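Local coordinates for protein lysozyme M1 (Streptomyces coelicolor, PDB 1JFX) that hydrolyses the beta-1,4 linkages between N-acetylmuramic acid and N-acetylglucosamine in peptidoglycan, acting as a secreted bacteriolytic lysozyme of glycosyl hydrolase family 25, at residues 65-70 with 117-122; 126-129 with 133-136; 143-148 with 171-176. One frame throughout, in Å; residues are numbered along the deposited sequence.

Overall arrangement
The three contacts follow one another along the chain without nesting or crossing. Contact 1 comes first. It closes the long excursion from the loop after strand 58-64 to helix 113-131, with helix 72-81 and strand 96-98 in between. Further along the same helix, contact 2 closes a very short loop, where the chain turns back toward strand 136-139. Contact 3 then joins helix 141-148 to the loop between strands 160-163 and 181-185. Contacts 1 and 3 touch each other: Ile120 packs on Trp144 and Thr148, and Arg117 reaches the carbonyl of Thr148. Together they join helices 113-131 and 141-148 to loops of the beta-alpha barrel.

Contact 1: 65-70 with 117-122; sequences ARPNAS and RTWIND
Pro67 faces Trp119 at the point where the two backbones are nearest, with their CA atoms 7.1 Å apart. Segment 117-122 is regular helix. Segment 65-70 is a turn, in which Ala69 N bonds back to Arg66 O.

On the helix side the contact is made by Trp119; Ala65, Pro67 and Ser70 meet it from the loop. Trp119 CG stands anti to the backbone N (chi1 -162°), and this carries the ring away from the helix to the loop. Over one face, Pro67 CB sits 3.7 Å from the centroid of the Trp119 five-membered ring and almost on the ring normal, a CH-pi contact. The proline and indole side chains cross at about a right angle.

The loop follows strand 58-64 of the beta-alpha barrel, and Ala65 lies near Asp98 and Glu100, the predicted active-site residues. Backbone hydrogen bonds also join Ala65 to Asp98.

At the ring edge, Trp119 NE1 gives a hydrogen bond of 2.8 Å to Ser70 O. The bond is nearly straight, at 168° about the hydrogen. The acceptor lies close to the indole plane, and the N-H meets a carbonyl lone pair. This buried N-H is thus satisfied by the loop backbone and fixes the rotation of the ring. At the six-membered end, Ala65 CB approaches Trp119 CH2 at 3.7 Å. Ser70 OG turns elsewhere, to Gln75 of helix 72-81.

Contact 2: 126-129 with 133-136; sequences RYKA and RDVV
Lys128 and Asp134 form the salt bridge of this contact. Lys128 NZ is 3.1 Å from Asp134 OD1, and the two side chains run side by side in the same direction. The lysine chain bends at its last torsion (chi4 66°), which brings the ammonium over the carboxylate. It meets OD1 from above the carboxylate plane. Both ends have second partners: Thr132 O accepts from NZ, and His124 NE2 is bonded to OD1. Of the other polar ends, Tyr127 OH is held by Gly84 O and Gly95 N, and the guanidinium of Arg133 turns to Leu212 O.

A weaker polar contact joins the backbones. Arg133 O lies 3.3 Å from Lys128 CA, in a CA-H...O contact. Arg133 O is also 3.6 Å from Tyr127 CD2.

The apolar part rests on Tyr127 and Val135, where Tyr127 CD2 touches Val135 CB at 3.7 Å.

Helix 113-131 is the crossover between the parallel strands 96-98 and 136-139, a beta-alpha-beta unit of the barrel, and this contact lies at the turn from the helix into the second strand. Val135 packs on Leu97 of strand 96-98, while Tyr127 meets Phe79 of helix 72-81.

Contact 3: 143-148 with 171-176; sequences WWNTCT and TVPSGF
Trp144 is packed on both faces. Phe176 CE2 lies over the centre of one face, 3.6 Å above the plane, and Thr148 OG1 sits on the opposite face toward the rim. Water 1 lies at the edge, in the ring plane. The edge of Phe176 points at the face of the Trp144 five-membered ring, an edge-to-face pair with the planes at 57°. Phe176 CE2 and CZ do the touching; CZ comes 3.7 Å from Trp144 CZ2. The two aromatic side chains come from opposite directions. With chi1 at -173° the indole swings away from the backbone N and reaches the loop.

Pro173 crosses Trp144 at about a right angle. Pro173 CB is 4.0 Å from Trp144 CD1 and 3.7 Å from Asn145 OD1. A water bridge completes this side. Water 1 donates to Asn145 OD1 at 3.0 Å and accepts from Gly175 N at 2.9 Å. Gly175 belongs to the type I turn from Pro173 to Phe176, and the bridge ties that turn to the helix.

Trp144 O accepts two bonds, from Thr148 N and Thr148 OG1, which reach it from opposite faces of the carbonyl plane. Thr148 OG1 donates to Trp144 O at 2.7 Å. The indole N-H is bonded to Trp151 O.

Cys147, on the same helix, is joined to Cys108 by a disulfide. Helix 141-148 lies between helix 113-131 and the loop 171-176. That loop rests on strand 160-163 of the barrel, where Phe160 stacks with Phe176 and touches Pro173.

Contact 1: 65-70 with 117-122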
# COMPACT_ATOMS: atom_id res chain seq x y z
N ALA A 65 -2.40 9.39 -1.19
CA ALA A 65 -3.13 10.47 -0.53
C ALA A 65 -2.62 11.88 -0.80
O ALA A 65 -1.42 12.10 -0.92
CB ALA A 65 -3.11 10.24 0.98
N ARG A 66 -3.54 12.83 -0.88
CA ARG A 66 -3.20 14.25 -0.99
C ARG A 66 -4.16 14.85 0.04
O ARG A 66 -5.22 15.39 -0.30
CB ARG A 66 -3.49 14.80 -2.39
CG ARG A 66 -2.59 14.20 -3.48
CD ARG A 66 -1.10 14.51 -3.28
NE ARG A 66 -0.38 14.21 -4.51
CZ ARG A 66 0.00 15.12 -5.40
NH1 ARG A 66 -0.26 16.41 -5.18
NH2 ARG A 66 0.61 14.75 -6.52
N PRO A 67 -3.80 14.76 1.33
CA PRO A 67 -4.65 15.29 2.40
C PRO A 67 -5.07 16.75 2.31
O PRO A 67 -6.04 17.15 2.95
CB PRO A 67 -3.84 14.97 3.66
CG PRO A 67 -3.15 13.69 3.29
CD PRO A 67 -2.66 14.01 1.88
N ASN A 68 -4.35 17.55 1.52
CA ASN A 68 -4.69 18.97 1.36
C ASN A 68 -5.87 19.16 0.42
O ASN A 68 -6.56 20.17 0.48
CB ASN A 68 -3.52 19.72 0.73
CG ASN A 68 -3.14 19.14 -0.63
OD1 ASN A 68 -2.62 18.03 -0.70
ND2 ASN A 68 -3.42 19.88 -1.71
N ALA A 69 -6.10 18.18 -0.45
CA ALA A 69 -7.12 18.28 -1.49
C ALA A 69 -8.57 17.98 -1.15
O ALA A 69 -9.47 18.47 -1.84
CB ALA A 69 -6.69 17.41 -2.69
N SER A 70 -8.81 17.19 -0.12
CA SER A 70 -10.17 16.84 0.29
C SER A 70 -10.03 16.06 1.58
O SER A 70 -8.92 15.76 2.01
CB SER A 70 -10.84 15.95 -0.77
OG SER A 70 -10.24 14.67 -0.80
N ARG A 117 -4.18 13.37 12.05
CA ARG A 117 -4.67 12.17 12.72
C ARG A 117 -6.13 11.97 12.33
O ARG A 117 -6.55 10.86 12.01
CB ARG A 117 -4.56 12.32 14.24
CG ARG A 117 -3.13 12.31 14.72
CD ARG A 117 -3.04 12.48 16.22
NE ARG A 117 -1.65 12.46 16.66
CZ ARG A 117 -1.27 12.34 17.93
NH1 ARG A 117 -2.18 12.25 18.89
NH2 ARG A 117 0.02 12.29 18.24
N THR A 118 -6.90 13.05 12.36
CA THR A 118 -8.31 12.97 11.99
C THR A 118 -8.47 12.52 10.55
O THR A 118 -9.32 11.67 10.25
CB THR A 118 -8.99 14.34 12.17
OG1 THR A 118 -8.97 14.69 13.56
CG2 THR A 118 -10.45 14.31 11.68
N TRP A 119 -7.65 13.07 9.66
CA TRP A 119 -7.72 12.72 8.24
C TRP A 119 -7.50 11.21 8.03
O TRP A 119 -8.25 10.55 7.29
CB TRP A 119 -6.67 13.52 7.46
CG TRP A 119 -6.91 13.58 5.96
CD1 TRP A 119 -7.48 14.62 5.27
CD2 TRP A 119 -6.62 12.57 4.99
NE1 TRP A 119 -7.57 14.31 3.93
CE2 TRP A 119 -7.04 13.05 3.73
CE3 TRP A 119 -6.03 11.29 5.05
CZ2 TRP A 119 -6.91 12.31 2.55
CZ3 TRP A 119 -5.90 10.54 3.88
CH2 TRP A 119 -6.34 11.06 2.65
N ILE A 120 -6.47 10.67 8.68
CA ILE A 120 -6.15 9.25 8.56
C ILE A 120 -7.26 8.41 9.19
O ILE A 120 -7.67 7.39 8.65
CB ILE A 120 -4.79 8.95 9.23
CG1 ILE A 120 -3.67 9.63 8.44
CG2 ILE A 120 -4.56 7.44 9.33
CD1 ILE A 120 -2.34 9.76 9.20
N ASN A 121 -7.77 8.85 10.34
CA ASN A 121 -8.84 8.11 10.99
C ASN A 121 -10.09 8.08 10.10
O ASN A 121 -10.78 7.06 10.00
CB ASN A 121 -9.19 8.76 12.33
CG ASN A 121 -10.00 7.85 13.21
OD1 ASN A 121 -9.53 6.78 13.59
ND2 ASN A 121 -11.22 8.25 13.54
N ASP A 122 -10.37 9.21 9.45
CA ASP A 122 -11.53 9.31 8.57
C ASP A 122 -11.37 8.40 7.35
O ASP A 122 -12.33 7.74 6.93
CB ASP A 122 -11.74 10.76 8.11
CG ASP A 122 -12.28 11.66 9.22
OD1 ASP A 122 -12.68 11.14 10.28
OD2 ASP A 122 -12.33 12.89 9.00

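Contact 2: 126-129 with 133-136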
# COMPACT_ATOMS: atom_id res chain seq x y z
N ARG A 126 -13.93 5.26 6.63
CA ARG A 126 -14.72 5.15 5.41
C ARG A 126 -14.30 3.96 4.56
O ARG A 126 -15.15 3.28 3.97
CB ARG A 126 -14.63 6.45 4.59
CG ARG A 126 -15.49 6.47 3.32
CD ARG A 126 -16.96 6.06 3.57
NE ARG A 126 -17.62 6.80 4.66
CZ ARG A 126 -18.47 7.81 4.49
NH1 ARG A 126 -18.79 8.25 3.27
NH2 ARG A 126 -19.04 8.37 5.54
N TYR A 127 -13.00 3.68 4.51
CA TYR A 127 -12.56 2.54 3.72
C TYR A 127 -13.13 1.26 4.33
O TYR A 127 -13.54 0.34 3.60
CB TYR A 127 -11.03 2.46 3.66
CG TYR A 127 -10.56 1.38 2.72
CD1 TYR A 127 -10.76 1.50 1.34
CD2 TYR A 127 -10.01 0.19 3.21
CE1 TYR A 127 -10.41 0.46 0.47
CE2 TYR A 127 -9.66 -0.85 2.36
CZ TYR A 127 -9.87 -0.71 0.99
OH TYR A 127 -9.57 -1.76 0.15
N LYS A 128 -13.18 1.19 5.66
CA LYS A 128 -13.71 0.00 6.32
C LYS A 128 -15.22 -0.10 6.09
O LYS A 128 -15.74 -1.19 5.86
CB LYS A 128 -13.41 0.03 7.83
CG LYS A 128 -13.69 -1.30 8.52
CD LYS A 128 -13.11 -1.35 9.92
CE LYS A 128 -13.25 -2.75 10.53
NZ LYS A 128 -12.45 -3.80 9.82
N ALA A 129 -15.92 1.03 6.14
CA ALA A 129 -17.36 1.01 5.89
C ALA A 129 -17.62 0.51 4.47
O ALA A 129 -18.55 -0.26 4.21
CB ALA A 129 -17.94 2.41 6.08
N ARG A 133 -12.71 -3.93 5.33
CA ARG A 133 -11.31 -4.13 5.67
C ARG A 133 -10.60 -2.95 6.32
O ARG A 133 -10.93 -1.79 6.07
CB ARG A 133 -10.50 -4.49 4.42
CG ARG A 133 -11.02 -5.67 3.60
CD ARG A 133 -11.15 -6.95 4.42
NE ARG A 133 -9.95 -7.31 5.20
CZ ARG A 133 -8.93 -8.05 4.75
NH1 ARG A 133 -8.93 -8.53 3.52
NH2 ARG A 133 -7.91 -8.32 5.57
N ASP A 134 -9.61 -3.28 7.15
CA ASP A 134 -8.74 -2.28 7.78
C ASP A 134 -7.70 -1.90 6.71
O ASP A 134 -6.94 -2.75 6.23
CB ASP A 134 -8.00 -2.87 8.99
CG ASP A 134 -8.89 -3.06 10.19
OD1 ASP A 134 -9.83 -2.27 10.37
OD2 ASP A 134 -8.64 -4.00 10.99
N VAL A 135 -7.66 -0.63 6.34
CA VAL A 135 -6.73 -0.18 5.32
C VAL A 135 -5.28 -0.35 5.79
O VAL A 135 -4.96 -0.16 6.96
CB VAL A 135 -6.99 1.30 4.96
CG1 VAL A 135 -6.60 2.21 6.13
CG2 VAL A 135 -6.22 1.67 3.68
N VAL A 136 -4.41 -0.76 4.87
CA VAL A 136 -2.99 -0.92 5.17
C VAL A 136 -2.35 0.45 4.98
O VAL A 136 -2.60 1.12 3.99
CB VAL A 136 -2.35 -1.93 4.19
CG1 VAL A 136 -0.83 -1.96 4.36
CG2 VAL A 136 -2.95 -3.31 4.43

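Contact 3: 143-148 with 171-176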
# COMPACT_ATOMS: atom_id res chain seq x y z
N TRP A 143 8.03 10.38 7.97
CA TRP A 143 6.78 11.07 7.71
C TRP A 143 5.77 10.77 8.83
O TRP A 143 5.12 11.68 9.33
CB TRP A 143 6.19 10.65 6.36
CG TRP A 143 5.07 11.54 5.94
CD1 TRP A 143 5.16 12.66 5.16
CD2 TRP A 143 3.70 11.44 6.34
NE1 TRP A 143 3.92 13.27 5.06
CE2 TRP A 143 3.01 12.54 5.78
CE3 TRP A 143 2.98 10.53 7.14
CZ2 TRP A 143 1.65 12.76 5.99
CZ3 TRP A 143 1.62 10.76 7.35
CH2 TRP A 143 0.97 11.87 6.77
N TRP A 144 5.64 9.50 9.21
CA TRP A 144 4.69 9.18 10.26
C TRP A 144 4.98 9.95 11.55
O TRP A 144 4.09 10.61 12.12
CB TRP A 144 4.72 7.68 10.59
CG TRP A 144 3.64 7.31 11.55
CD1 TRP A 144 3.75 7.12 12.91
CD2 TRP A 144 2.25 7.18 11.24
NE1 TRP A 144 2.51 6.89 13.45
CE2 TRP A 144 1.57 6.92 12.45
CE3 TRP A 144 1.50 7.27 10.05
CZ2 TRP A 144 0.18 6.74 12.51
CZ3 TRP A 144 0.12 7.09 10.11
CH2 TRP A 144 -0.52 6.82 11.33
N ASN A 145 6.22 9.89 12.00
CA ASN A 145 6.54 10.58 13.24
C ASN A 145 6.38 12.09 13.14
O ASN A 145 5.78 12.72 14.02
CB ASN A 145 7.94 10.16 13.70
CG ASN A 145 7.97 8.73 14.23
OD1 ASN A 145 6.96 8.23 14.75
ND2 ASN A 145 9.12 8.07 14.11
N THR A 146 6.86 12.67 12.05
CA THR A 146 6.74 14.10 11.87
C THR A 146 5.31 14.61 11.71
O THR A 146 4.87 15.49 12.46
CB THR A 146 7.57 14.56 10.68
OG1 THR A 146 8.95 14.40 11.00
CG2 THR A 146 7.29 16.02 10.33
N CYS A 147 4.59 14.05 10.74
CA CYS A 147 3.25 14.53 10.46
C CYS A 147 2.12 14.08 11.37
O CYS A 147 1.07 14.72 11.40
CB CYS A 147 2.91 14.25 9.00
SG CYS A 147 4.04 15.03 7.80
N THR A 148 2.30 12.99 12.12
CA THR A 148 1.24 12.58 13.04
C THR A 148 1.68 12.82 14.48
O THR A 148 0.92 12.60 15.42
CB THR A 148 0.85 11.09 12.91
OG1 THR A 148 1.84 10.25 13.53
CG2 THR A 148 0.72 10.71 11.45
N THR A 171 13.26 0.14 10.38
CA THR A 171 13.02 0.84 11.64
C THR A 171 11.51 1.08 11.69
O THR A 171 10.92 1.62 10.76
CB THR A 171 13.78 2.17 11.70
OG1 THR A 171 15.18 1.90 11.71
CG2 THR A 171 13.40 2.97 12.96
N VAL A 172 10.90 0.67 12.79
CA VAL A 172 9.46 0.79 12.97
C VAL A 172 9.11 1.83 14.02
O VAL A 172 9.65 1.81 15.13
CB VAL A 172 8.87 -0.58 13.40
CG1 VAL A 172 7.36 -0.46 13.66
CG2 VAL A 172 9.16 -1.62 12.32
N PRO A 173 8.21 2.78 13.69
CA PRO A 173 7.80 3.81 14.65
C PRO A 173 7.11 3.13 15.83
O PRO A 173 6.51 2.06 15.69
CB PRO A 173 6.80 4.65 13.86
CG PRO A 173 7.21 4.46 12.43
CD PRO A 173 7.58 2.99 12.37
N SER A 174 7.19 3.74 17.01
CA SER A 174 6.57 3.16 18.18
C SER A 174 5.05 2.99 18.01
O SER A 174 4.44 2.18 18.68
CB SER A 174 6.85 4.03 19.40
OG SER A 174 6.30 5.33 19.22
N GLY A 175 4.47 3.77 17.11
CA GLY A 175 3.03 3.73 16.87
C GLY A 175 2.48 2.50 16.17
O GLY A 175 1.27 2.40 15.96
N PHE A 176 3.36 1.58 15.77
CA PHE A 176 2.95 0.32 15.13
C PHE A 176 3.59 -0.83 15.92
O PHE A 176 4.74 -0.75 16.33
CB PHE A 176 3.36 0.32 13.66
CG PHE A 176 2.59 1.31 12.83
CD1 PHE A 176 1.25 1.08 12.52
CD2 PHE A 176 3.17 2.53 12.45
CE1 PHE A 176 0.49 2.05 11.85
CE2 PHE A 176 2.42 3.50 11.79
CZ PHE A 176 1.08 3.26 11.49
O HOH W 1 5.21 6.46 16.39